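Local coordinates for leukotriene A-4 hydrolase (PDB 2XQ0), which is a zinc-dependent aminopeptidase of the M1 family that preferentially cleaves di- and tripeptides and also has low epoxide hydrolase activity, at the BES site. Numbering follows the deposited sequence.

The BES site. Residues 145, 147, 273-277, 301-302, 305, 320, 324, 385, 390. With BES (2-(3-amino-2-hydroxy-4-phenyl-butyrylamino)-4-methyl-pentanoic acid), chain B; ZN (zinc ion), chain C.
Tyr273, though poorly ordered, covers more of bestatin than any other side chain here, its ring carbon CE1 lying 3.4 Å from C12 of the inhibitor's phenyl ring. Tyr390 covers almost as much from the zinc side: its hydroxyl OH donates a hydrogen bond of 3.0 Å to the amide carbonyl O3, with O3 at the edge of the tyrosine ring and in its plane. Tyr390 is the catalytic proton donor, and its reach to a zinc-bound oxygen suggests how it could polarise or protonate a substrate near the metal. O3 and the hydroxyl O2 of bestatin both bind zinc, which His301 NE2, His305 NE2 and Glu324 OE1 hold in a nearly square pyramidal shell. The free amine N2 donates to two carboxylates. Glu277 OE1 receives N2 on its syn lone pair at 2.8 Å, whereas Glu147 OE1 is approached from 30° above the carboxylate plane. Glu147 reaches there on an extended chain, CG anti to the backbone N (chi1 -163°), and its CD also packs 3.5 Å from phenyl C9. An alanine here would remove one amine acceptor and this phenyl contact, and would probably weaken recognition of a substrate's N-terminus. The backbone N of Gly274 donates to the inhibitor carboxylate O4 at 2.6 Å. Phe385, also poorly ordered, meets the phenyl edge-to-face. The cleft lies between helix 297-311, carrying the HExxH motif with the general base Glu302, helices 321-339 and 388-403, and the substrate-binding strand 275-276 opposite.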
loop_
_atom_site.group_PDB
_atom_site.type_symbol
_atom_site.label_atom_id
_atom_site.label_comp_id
_atom_site.label_asym_id
_atom_site.label_seq_id
_atom_site.Cartn_x
_atom_site.Cartn_y
_atom_site.Cartn_z
ATOM N N GLN A 145 1.448 -10.990 3.351
ATOM C CA GLN A 145 1.698 -9.575 3.130
ATOM C C GLN A 145 3.109 -9.362 3.676
ATOM O O GLN A 145 3.324 -9.447 4.886
ATOM C CB GLN A 145 0.690 -8.713 3.893
ATOM C CG GLN A 145 1.131 -7.261 4.070
ATOM C CD GLN A 145 1.326 -6.560 2.742
ATOM O OE1 GLN A 145 0.428 -6.555 1.899
ATOM N NE2 GLN A 145 2.506 -5.980 2.540
ATOM N N GLU A 147 5.528 -6.771 2.765
ATOM C CA GLU A 147 6.144 -5.439 2.859
ATOM C C GLU A 147 5.953 -4.894 4.269
ATOM O O GLU A 147 4.864 -5.016 4.816
ATOM C CB GLU A 147 5.514 -4.484 1.839
ATOM C CG GLU A 147 6.344 -3.218 1.561
ATOM C CD GLU A 147 5.730 -2.395 0.430
ATOM O OE1 GLU A 147 4.726 -2.859 -0.128
ATOM O OE2 GLU A 147 6.232 -1.306 0.113
ATOM N N TYR A 273 -5.011 -3.877 3.820
ATOM C CA TYR A 273 -4.581 -2.775 2.970
ATOM C C TYR A 273 -5.569 -2.600 1.841
ATOM O O TYR A 273 -6.499 -3.393 1.706
ATOM C CB TYR A 273 -3.158 -3.008 2.454
ATOM C CG TYR A 273 -2.164 -3.146 3.585
ATOM C CD1 TYR A 273 -1.523 -2.037 4.110
ATOM C CD2 TYR A 273 -1.897 -4.383 4.152
ATOM C CE1 TYR A 273 -0.631 -2.158 5.159
ATOM C CE2 TYR A 273 -1.012 -4.515 5.197
ATOM C CZ TYR A 273 -0.379 -3.402 5.700
ATOM O OH TYR A 273 0.509 -3.536 6.747
ATOM N N GLY A 274 -5.391 -1.543 1.055
ATOM C CA GLY A 274 -6.267 -1.281 -0.070
ATOM C C GLY A 274 -5.797 -2.207 -1.177
ATOM O O GLY A 274 -6.590 -2.760 -1.929
ATOM N N GLY A 275 -4.487 -2.407 -1.247
ATOM C CA GLY A 275 -3.926 -3.265 -2.272
ATOM C C GLY A 275 -2.465 -3.525 -2.032
ATOM O O GLY A 275 -1.853 -2.840 -1.218
ATOM N N MET A 276 -1.905 -4.518 -2.724
ATOM C CA MET A 276 -0.472 -4.806 -2.626
ATOM C C MET A 276 -0.071 -5.232 -4.013
ATOM O O MET A 276 -0.695 -6.128 -4.591
ATOM C CB MET A 276 -0.177 -5.925 -1.635
ATOM C CG MET A 276 1.290 -6.344 -1.591
ATOM S SD MET A 276 2.438 -4.990 -1.177
ATOM C CE MET A 276 3.925 -5.513 -2.033
ATOM N N GLU A 277 0.972 -4.589 -4.523
ATOM C CA GLU A 277 1.406 -4.721 -5.909
ATOM C C GLU A 277 2.296 -5.934 -6.194
ATOM O O GLU A 277 3.279 -5.808 -6.917
ATOM C CB GLU A 277 2.179 -3.450 -6.283
ATOM C CG GLU A 277 3.564 -3.286 -5.575
ATOM C CD GLU A 277 3.522 -2.496 -4.243
ATOM O OE1 GLU A 277 2.443 -2.380 -3.617
ATOM O OE2 GLU A 277 4.588 -1.989 -3.819
ATOM N N HIS A 301 -3.212 2.640 -9.060
ATOM C CA HIS A 301 -2.085 2.676 -8.134
ATOM C C HIS A 301 -1.236 1.407 -8.194
ATOM O O HIS A 301 -0.061 1.470 -8.482
ATOM C CB HIS A 301 -2.554 2.928 -6.697
ATOM C CG HIS A 301 -1.421 3.169 -5.746
ATOM N ND1 HIS A 301 -0.916 4.423 -5.494
ATOM C CD2 HIS A 301 -0.660 2.305 -5.030
ATOM C CE1 HIS A 301 0.100 4.328 -4.648
ATOM N NE2 HIS A 301 0.277 3.052 -4.357
ATOM N N GLU A 302 -1.831 0.251 -7.916
ATOM C CA GLU A 302 -1.073 -0.996 -7.938
ATOM C C GLU A 302 -0.493 -1.242 -9.325
ATOM O O GLU A 302 0.592 -1.795 -9.465
ATOM C CB GLU A 302 -1.958 -2.187 -7.578
ATOM C CG GLU A 302 -2.796 -2.012 -6.315
ATOM C CD GLU A 302 -1.960 -1.708 -5.103
ATOM O OE1 GLU A 302 -2.527 -1.194 -4.115
ATOM O OE2 GLU A 302 -0.735 -1.968 -5.138
ATOM N N HIS A 305 2.763 0.638 -9.903
ATOM C CA HIS A 305 3.863 -0.034 -9.206
ATOM C C HIS A 305 4.631 -0.979 -10.126
ATOM O O HIS A 305 5.838 -1.221 -9.941
ATOM C CB HIS A 305 3.356 -0.821 -7.998
ATOM C CG HIS A 305 3.343 -0.033 -6.734
ATOM N ND1 HIS A 305 4.461 0.615 -6.258
ATOM C CD2 HIS A 305 2.354 0.193 -5.830
ATOM C CE1 HIS A 305 4.154 1.233 -5.124
ATOM N NE2 HIS A 305 2.886 0.990 -4.848
ATOM N N PHE A 320 12.145 5.128 0.435
ATOM C CA PHE A 320 10.823 4.592 0.124
ATOM C C PHE A 320 10.027 5.533 -0.784
ATOM O O PHE A 320 9.162 5.084 -1.540
ATOM C CB PHE A 320 10.076 4.354 1.438
ATOM C CG PHE A 320 8.758 3.643 1.282
ATOM C CD1 PHE A 320 8.667 2.482 0.527
ATOM C CD2 PHE A 320 7.625 4.102 1.954
ATOM C CE1 PHE A 320 7.451 1.804 0.402
ATOM C CE2 PHE A 320 6.411 3.435 1.834
ATOM C CZ PHE A 320 6.332 2.279 1.051
ATOM N N GLU A 324 6.827 4.899 -3.577
ATOM C CA GLU A 324 5.464 5.414 -3.407
ATOM C C GLU A 324 5.214 6.798 -4.021
ATOM O O GLU A 324 4.117 7.071 -4.487
ATOM C CB GLU A 324 5.048 5.398 -1.935
ATOM C CG GLU A 324 4.977 3.994 -1.313
ATOM C CD GLU A 324 3.959 3.076 -1.988
ATOM O OE1 GLU A 324 3.077 3.570 -2.730
ATOM O OE2 GLU A 324 4.029 1.850 -1.765
ATOM N N PHE A 385 6.578 4.695 7.782
ATOM C CA PHE A 385 5.535 4.731 6.770
ATOM C C PHE A 385 4.429 5.671 7.233
ATOM O O PHE A 385 3.925 5.593 8.360
ATOM C CB PHE A 385 5.022 3.328 6.420
ATOM C CG PHE A 385 6.101 2.409 5.907
ATOM C CD1 PHE A 385 7.115 2.897 5.093
ATOM C CD2 PHE A 385 6.115 1.068 6.245
ATOM C CE1 PHE A 385 8.116 2.063 4.624
ATOM C CE2 PHE A 385 7.117 0.231 5.777
ATOM C CZ PHE A 385 8.112 0.728 4.966
ATOM N N TYR A 390 4.374 9.207 0.025
ATOM C CA TYR A 390 3.374 9.242 -1.033
ATOM C C TYR A 390 3.210 10.660 -1.565
ATOM O O TYR A 390 3.398 10.920 -2.751
ATOM C CB TYR A 390 2.022 8.742 -0.493
ATOM C CG TYR A 390 2.010 7.274 -0.104
ATOM C CD1 TYR A 390 2.474 6.850 1.143
ATOM C CD2 TYR A 390 1.514 6.317 -0.978
ATOM C CE1 TYR A 390 2.466 5.493 1.495
ATOM C CE2 TYR A 390 1.497 4.961 -0.638
ATOM C CZ TYR A 390 1.970 4.558 0.589
ATOM O OH TYR A 390 1.937 3.218 0.918
HETATM N N2 BES B . 2.142 -1.967 -0.902
HETATM C C1 BES B . 1.494 -0.713 -0.579
HETATM C C6 BES B . 0.888 -0.780 0.824
HETATM C C7 BES B . 1.980 -0.958 1.855
HETATM C C8 BES B . 3.119 -0.163 1.798
HETATM C C12 BES B . 1.857 -1.926 2.847
HETATM C C9 BES B . 4.129 -0.327 2.738
HETATM C C11 BES B . 2.870 -2.091 3.788
HETATM C C10 BES B . 4.007 -1.290 3.735
HETATM C C2 BES B . 0.406 -0.371 -1.605
HETATM O O2 BES B . 0.863 -0.304 -2.964
HETATM C C3 BES B . -0.170 0.947 -1.209
HETATM O O3 BES B . 0.460 1.997 -1.354
HETATM N N1 BES B . -1.380 0.786 -0.689
HETATM C C4 BES B . -2.280 1.799 -0.178
HETATM C C13 BES B . -3.218 2.060 -1.350
HETATM C C14 BES B . -3.314 3.535 -1.715
HETATM C C15 BES B . -3.799 3.689 -3.152
HETATM C C16 BES B . -1.990 4.265 -1.501
HETATM C C5 BES B . -3.056 1.157 0.936
HETATM O O1 BES B . -3.524 1.878 1.844
HETATM O O4 BES B . -3.201 -0.092 0.915
HETATM ZN ZN ZN C . 1.800 1.831 -3.328
#